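Local coordinates for membrane lipoprotein TpN32 (PDB 1XS5) that binds L-methionine between its two lobes and probably serves as the lipid-tethered substrate-binding component of a methionine transporter, at residues K26-E31 with V212-R217; V75-V80 with G205-A210. One frame throughout, in Å; residues are numbered along the deposited sequence.

Contact 1 (K26-E31 with V212-R217); sequences KKQHIE and VQAVLR
Gln28 lays the amide at the end of its side chain over the methyl of Ala214, with OE1 3.5 Å and NE2 3.7 Å from Ala214 CB, so both ends of the flat group rest on the helix 210-219. The chain gets there by running straight out beyond CG (chi2 172°). The same amide meets the edge of the Arg217 guanidinium, the side chains crossing at a slant with the two planes 24° apart; NE2 sits in the guanidinium plane, 3.8 Å from Arg217 NH2, and OE1 stays near that plane. These are packing distances, and the polar link is indirect: one water donates to Gln28 OE1 (3.2 Å) and to the carbonyl O of Ala214 (2.6 Å), joining the amide to the helix backbone. Arg217 bends at chi3 (-58°), which folds its guanidinium back over its own helix, with Gln213 O and Ala214 CA beneath the rim of one face. Deeper in, Ile30 brings CD1 to 3.9 Å from Ala214 CB, and Val25 touches both residues, so the small alanine is met by the amide on its exposed flank and by aliphatic carbon in the interior. Gln28 belongs to the turn that closes helix 14-26: His29, at positive phi, is the C-prime residue of a Schellman motif, with His29 N bonded to Lys26 O and Ile30 N to Val25 O. The chain then enters the edge strand 30-36, in the helix-to-strand return of a beta-alpha-beta crossover of the kind from which periplasmic binding protein lobes are built.

Contact 2 (V75-V80 with G205-A210); sequences VSVGNV and GNEADA
Glu207 runs across two valines of the strand 74-82, beginning with CB, 4.1 Å from Val77 CG1; its own CA is slightly closer to that methyl, at 3.9 Å. The next carbon changes partner. CG lies 3.6 Å from Val75 CG2, the closest approach between the two segments. There the chain bends at chi2 (90°), which brings CD to 4.0 Å from Val75 CG2 and the carboxylate toward Gly205 of its own loop. OE1 faces Gly205 N, which approaches from above the carboxylate plane, 42° out of it; at 2.5 Å from Gly205 N to Glu207 OE1 the length of this hydrogen bond is doubtful. OE2 remains at the margin of Val75 CG2. Val75 and Val77 are alternate residues on one face of the strand, while Ser76 between them points away. In the six-stranded sheet of this lobe the strand pairs antiparallel with 198-203, and 205-210 belongs to the connection from that partner strand to helix 210-219, folding back over the valine face. Ser76 OG accepts from Gly78 N in an ST turn. Across the contact the loop makes a type I turn from Asn206 to Asp209, closed by a hydrogen bond from Asp209 N to Asn206 O. Asp209 is the N-cap of the helix, its OD1 taking the backbone N of Val212, and Val212 in turn packs on Val77.

In the fold
The two contacts lie with centres about 13 Å apart, at one six-stranded sheet. Both segments of contact 2 fall between those of contact 1 in the sequence: 26-31 comes first, then 75-80, 205-210 and 212-217. The last two are one residue apart. Helix 210-219 lies along strand 74-82, with Leu219 on Val80, and meets the turn and start of strand 30-36 through Ala214 and Arg217. The contacts also touch: Gln213 NE2 probably hydrogen-bonds Glu207 O, and Leu216 packs on Val77 and Gly78. Both pack the helix and the loop before it against the sheet of one lobe; none of their residues is among those of the methionine pocket.

Contact 1 (K26-E31 with V212-R217)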
# COMPACT_ATOMS: atom_id res chain seq x y z
N LYS A 26 23.20 10.31 -4.62
CA LYS A 26 23.90 11.21 -5.54
C LYS A 26 25.35 11.26 -5.00
O LYS A 26 26.34 11.36 -5.77
CB LYS A 26 23.24 12.59 -5.50
CG LYS A 26 23.87 13.67 -6.38
CD LYS A 26 24.01 13.19 -7.81
CE LYS A 26 24.30 14.37 -8.76
NZ LYS A 26 24.37 13.91 -10.17
N LYS A 27 25.48 11.10 -3.68
CA LYS A 27 26.81 11.13 -3.06
C LYS A 27 27.70 10.00 -3.53
O LYS A 27 28.92 10.09 -3.43
CB LYS A 27 26.71 11.09 -1.54
CG LYS A 27 25.99 12.25 -0.91
CD LYS A 27 25.83 11.94 0.57
CE LYS A 27 25.03 12.99 1.31
NZ LYS A 27 24.80 12.54 2.73
N GLN A 28 27.11 8.92 -4.02
CA GLN A 28 27.90 7.80 -4.50
C GLN A 28 27.88 7.87 -6.01
O GLN A 28 28.18 6.88 -6.69
CB GLN A 28 27.31 6.45 -4.08
CG GLN A 28 27.12 6.24 -2.60
CD GLN A 28 26.35 4.94 -2.31
OE1 GLN A 28 25.44 4.90 -1.48
NE2 GLN A 28 26.72 3.88 -3.02
N HIS A 29 27.51 9.03 -6.52
CA HIS A 29 27.46 9.24 -7.96
C HIS A 29 26.44 8.36 -8.64
O HIS A 29 26.71 7.80 -9.70
CB HIS A 29 28.85 9.02 -8.57
CG HIS A 29 29.84 10.08 -8.20
ND1 HIS A 29 29.72 11.38 -8.64
CD2 HIS A 29 30.92 10.05 -7.39
CE1 HIS A 29 30.69 12.11 -8.11
NE2 HIS A 29 31.43 11.32 -7.35
N ILE A 30 25.27 8.22 -8.02
CA ILE A 30 24.20 7.42 -8.62
C ILE A 30 23.10 8.43 -8.84
O ILE A 30 22.74 9.19 -7.92
CB ILE A 30 23.69 6.29 -7.68
CG1 ILE A 30 24.76 5.21 -7.52
CG2 ILE A 30 22.43 5.62 -8.29
CD1 ILE A 30 24.54 4.29 -6.32
N GLU A 31 22.60 8.48 -10.06
CA GLU A 31 21.53 9.40 -10.35
C GLU A 31 20.25 8.59 -10.38
O GLU A 31 20.04 7.79 -11.28
CB GLU A 31 21.72 10.10 -11.68
CG GLU A 31 20.58 11.06 -11.91
CD GLU A 31 20.68 11.74 -13.25
OE1 GLU A 31 20.87 11.01 -14.25
OE2 GLU A 31 20.57 12.99 -13.29
N VAL A 212 20.92 -0.73 -6.38
CA VAL A 212 19.68 -1.14 -5.71
C VAL A 212 19.98 -1.15 -4.21
O VAL A 212 19.26 -0.54 -3.42
CB VAL A 212 19.24 -2.54 -6.18
CG1 VAL A 212 18.08 -3.09 -5.35
CG2 VAL A 212 18.84 -2.46 -7.65
N GLN A 213 21.07 -1.82 -3.82
CA GLN A 213 21.40 -1.85 -2.39
C GLN A 213 21.58 -0.45 -1.82
O GLN A 213 21.22 -0.22 -0.67
CB GLN A 213 22.65 -2.72 -2.11
CG GLN A 213 22.37 -4.19 -2.27
CD GLN A 213 21.31 -4.66 -1.29
OE1 GLN A 213 21.37 -4.30 -0.10
NE2 GLN A 213 20.34 -5.47 -1.77
N ALA A 214 22.11 0.51 -2.58
CA ALA A 214 22.29 1.87 -2.04
C ALA A 214 20.97 2.61 -1.85
O ALA A 214 20.78 3.46 -0.94
CB ALA A 214 23.21 2.71 -2.97
N VAL A 215 20.04 2.33 -2.75
CA VAL A 215 18.75 2.98 -2.65
C VAL A 215 18.08 2.40 -1.42
O VAL A 215 17.52 3.15 -0.63
CB VAL A 215 17.93 2.74 -3.92
CG1 VAL A 215 16.45 3.18 -3.72
CG2 VAL A 215 18.58 3.56 -5.06
N LEU A 216 18.19 1.09 -1.26
CA LEU A 216 17.58 0.43 -0.09
C LEU A 216 18.12 0.98 1.21
O LEU A 216 17.36 1.27 2.14
CB LEU A 216 17.85 -1.07 -0.14
CG LEU A 216 17.43 -1.88 1.10
CD1 LEU A 216 15.91 -1.90 1.23
CD2 LEU A 216 18.01 -3.33 0.99
N ARG A 217 19.45 1.16 1.28
CA ARG A 217 20.07 1.64 2.51
C ARG A 217 19.58 3.03 2.80
O ARG A 217 19.36 3.39 3.95
CB ARG A 217 21.61 1.65 2.39
CG ARG A 217 22.26 0.26 2.44
CD ARG A 217 23.78 0.38 2.68
NE ARG A 217 24.44 1.17 1.64
CZ ARG A 217 24.82 0.68 0.46
NH1 ARG A 217 24.62 -0.61 0.18
NH2 ARG A 217 25.38 1.47 -0.45
O HOH W 1 22.82 4.54 0.31

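Contact 2 (V75-V80 with G205-A210)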
# COMPACT_ATOMS: atom_id res chain seq x y z
N VAL A 75 11.03 -9.80 -6.76
CA VAL A 75 11.42 -10.10 -5.39
C VAL A 75 11.59 -8.81 -4.63
O VAL A 75 11.93 -7.78 -5.20
CB VAL A 75 12.77 -10.84 -5.27
CG1 VAL A 75 12.69 -12.24 -5.89
CG2 VAL A 75 13.85 -10.02 -5.91
N SER A 76 11.34 -8.87 -3.33
CA SER A 76 11.54 -7.73 -2.45
C SER A 76 12.99 -7.73 -1.98
O SER A 76 13.51 -8.79 -1.64
CB SER A 76 10.70 -7.86 -1.17
OG SER A 76 11.18 -6.91 -0.23
N VAL A 77 13.63 -6.56 -1.93
CA VAL A 77 14.99 -6.52 -1.41
C VAL A 77 14.99 -5.93 0.00
O VAL A 77 16.03 -5.86 0.65
CB VAL A 77 15.97 -5.70 -2.30
CG1 VAL A 77 15.96 -6.27 -3.70
CG2 VAL A 77 15.62 -4.21 -2.30
N GLY A 78 13.81 -5.55 0.49
CA GLY A 78 13.71 -5.02 1.82
C GLY A 78 12.44 -4.27 2.18
O GLY A 78 11.83 -3.61 1.33
N ASN A 79 12.02 -4.40 3.45
CA ASN A 79 10.86 -3.67 3.95
C ASN A 79 11.32 -2.27 4.25
O ASN A 79 12.37 -2.07 4.81
CB ASN A 79 10.33 -4.26 5.27
CG ASN A 79 9.90 -5.67 5.11
OD1 ASN A 79 9.29 -6.04 4.10
ND2 ASN A 79 10.21 -6.48 6.10
N VAL A 80 10.50 -1.30 3.90
CA VAL A 80 10.80 0.10 4.11
C VAL A 80 9.87 0.79 5.13
O VAL A 80 10.33 1.51 6.04
CB VAL A 80 10.69 0.89 2.75
CG1 VAL A 80 11.00 2.32 2.97
CG2 VAL A 80 11.67 0.30 1.70
N GLY A 205 17.47 -11.59 -9.57
CA GLY A 205 18.73 -11.57 -10.28
C GLY A 205 19.38 -10.22 -10.10
O GLY A 205 20.59 -10.09 -10.34
N ASN A 206 18.61 -9.21 -9.66
CA ASN A 206 19.16 -7.86 -9.45
C ASN A 206 19.22 -7.43 -7.98
O ASN A 206 19.57 -6.29 -7.67
CB ASN A 206 18.34 -6.81 -10.22
CG ASN A 206 18.54 -6.89 -11.72
OD1 ASN A 206 19.61 -7.27 -12.19
ND2 ASN A 206 17.52 -6.48 -12.49
N GLU A 207 18.88 -8.33 -7.06
CA GLU A 207 18.89 -8.00 -5.62
C GLU A 207 20.19 -7.44 -5.08
O GLU A 207 20.19 -6.56 -4.20
CB GLU A 207 18.53 -9.24 -4.77
CG GLU A 207 17.36 -10.01 -5.28
CD GLU A 207 17.73 -11.12 -6.27
OE1 GLU A 207 18.36 -10.85 -7.31
OE2 GLU A 207 17.34 -12.28 -6.01
N ALA A 208 21.31 -7.97 -5.59
CA ALA A 208 22.64 -7.54 -5.17
C ALA A 208 23.19 -6.33 -5.94
O ALA A 208 24.25 -5.79 -5.57
CB ALA A 208 23.60 -8.72 -5.28
N ASP A 209 22.49 -5.91 -7.00
CA ASP A 209 22.92 -4.76 -7.77
C ASP A 209 23.32 -3.73 -6.72
O ASP A 209 22.58 -3.45 -5.79
CB ASP A 209 21.79 -4.22 -8.63
CG ASP A 209 22.19 -2.99 -9.44
OD1 ASP A 209 22.48 -1.93 -8.85
OD2 ASP A 209 22.23 -3.10 -10.69
N ALA A 210 24.50 -3.16 -6.88
CA ALA A 210 25.01 -2.20 -5.91
C ALA A 210 24.20 -0.91 -5.83
O ALA A 210 24.16 -0.27 -4.78
CB ALA A 210 26.48 -1.88 -6.22